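Side-chain contact in lipoprotein, putative (Bacillus anthracis, PDB 4O4A), which is of unknown function but, as a putative lipoprotein of a family not yet characterised, may be anchored to the cell membrane and bind lipid: residues Asp156-Gln159 with Arg160-Glu163. Sequence-based numbering, arbitrary orientation.
Sequences DLMQ and RIQE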
# COMPACT_ATOMS: atom_id res chain seq x y z
N ASP B 156 2.85 20.21 8.02
CA ASP B 156 4.26 20.50 7.82
C ASP B 156 4.52 21.96 7.53
O ASP B 156 5.50 22.52 8.00
CB ASP B 156 4.84 19.64 6.69
CG ASP B 156 4.79 18.14 6.99
OD1 ASP B 156 4.75 17.76 8.18
OD2 ASP B 156 4.81 17.34 6.03
N LEU B 157 3.63 22.58 6.77
CA LEU B 157 3.80 23.99 6.42
C LEU B 157 3.71 24.88 7.64
O LEU B 157 4.47 25.83 7.77
CB LEU B 157 2.76 24.42 5.40
CG LEU B 157 2.79 25.90 5.01
CD1 LEU B 157 4.16 26.32 4.48
CD2 LEU B 157 1.71 26.22 3.99
N MSE B 158 2.78 24.58 8.54
CA MSE B 158 2.63 25.37 9.76
C MSE B 158 3.88 25.29 10.59
O MSE B 158 4.30 26.29 11.17
CB MSE B 158 1.43 24.90 10.54
CG MSE B 158 0.17 25.37 9.84
SE MSE B 158 -0.02 27.32 9.64
CE MSE B 158 0.32 27.77 11.51
N GLN B 159 4.48 24.12 10.63
CA GLN B 159 5.70 23.95 11.38
C GLN B 159 6.81 24.78 10.74
O GLN B 159 7.54 25.46 11.46
CB GLN B 159 6.09 22.48 11.45
CG GLN B 159 7.32 22.22 12.29
CD GLN B 159 7.50 20.76 12.54
OE1 GLN B 159 7.66 20.31 13.69
NE2 GLN B 159 7.42 19.99 11.48
N ARG B 160 6.95 24.71 9.42
CA ARG B 160 7.98 25.50 8.73
C ARG B 160 7.77 26.97 9.01
O ARG B 160 8.74 27.71 9.16
CB ARG B 160 8.08 25.25 7.20
CG ARG B 160 8.79 23.95 6.83
CD ARG B 160 9.21 23.87 5.35
NE ARG B 160 8.21 24.33 4.37
CZ ARG B 160 7.17 23.60 3.92
NH1 ARG B 160 6.34 24.10 3.02
NH2 ARG B 160 6.96 22.36 4.39
N ILE B 161 6.51 27.39 9.07
CA ILE B 161 6.18 28.78 9.36
C ILE B 161 6.61 29.18 10.77
O ILE B 161 7.35 30.15 10.95
CB ILE B 161 4.67 29.05 9.19
CG1 ILE B 161 4.31 29.06 7.70
CG2 ILE B 161 4.30 30.40 9.79
CD1 ILE B 161 2.83 29.20 7.42
N GLN B 162 6.15 28.43 11.76
CA GLN B 162 6.51 28.71 13.14
C GLN B 162 8.02 28.75 13.35
O GLN B 162 8.55 29.64 14.00
CB GLN B 162 5.78 27.73 14.06
CG GLN B 162 4.31 28.08 14.26
CD GLN B 162 4.03 28.89 15.52
OE1 GLN B 162 4.69 28.73 16.55
NE2 GLN B 162 3.00 29.73 15.47
N GLU B 163 8.72 27.80 12.74
CA GLU B 163 10.15 27.68 12.86
C GLU B 163 10.92 28.82 12.14
O GLU B 163 11.67 29.54 12.77
CB GLU B 163 10.49 26.24 12.41
CG GLU B 163 11.93 25.73 12.32
CD GLU B 163 11.99 24.21 12.07
OE1 GLU B 163 10.92 23.56 12.02
OE2 GLU B 163 13.10 23.66 11.93
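The guanidinium of Arg160 carries CA of Leu157 over one face, 3.9 Å above its plane and off the centre of the group, while the carbonyl O of Asp156 approaches obliquely. The arginine chain leaves its own turn with CG beside the backbone N and then bends at chi3 (-44°), which turns the guanidinium back along the preceding turn of the helix. There it crosses the leucine side chain at about a right angle, with NH1 3.4 Å from Leu157 CD1. Asp156 and Arg160 do not bring their charged atoms together: Asp156 OD2 is 5.7 Å from Arg160 NH2 and is salt-bridged to Lys152, whereas Arg160 NH1 pairs with Asp68. The amide of Gln159 and the carboxylate of Glu163 end extended side chains that run alongside each other in the same direction. Their planes stand 85° apart, and the approach is made by Gln159 CG to Glu163 OE1 at 3.9 Å, a loose contact through the aliphatic part of the glutamine. On the buried side, Ile161 CD1 lies 4.1 Å from Leu157 CG and is also close to the selenium of selenomethionine Met158. Four successive backbone hydrogen bonds, each from N-H of residue i+4 to C=O of residue i, run from Arg160 N to Asp156 O through Glu163 N to Gln159 O and hold the turns in regular alpha-helical spacing. This stretch of helix 149-166 is amphipathic, with Leu157, Met158 and Ile161 buried and Gln159, Arg160 and Glu163 exposed, and lies against a beta sheet: Leu157 and Ile161 pack on strand 40-45, Met158 and Gln162 touch strand 104-114, and Leu157 and Arg160 reach Thr70 of strand 70-72.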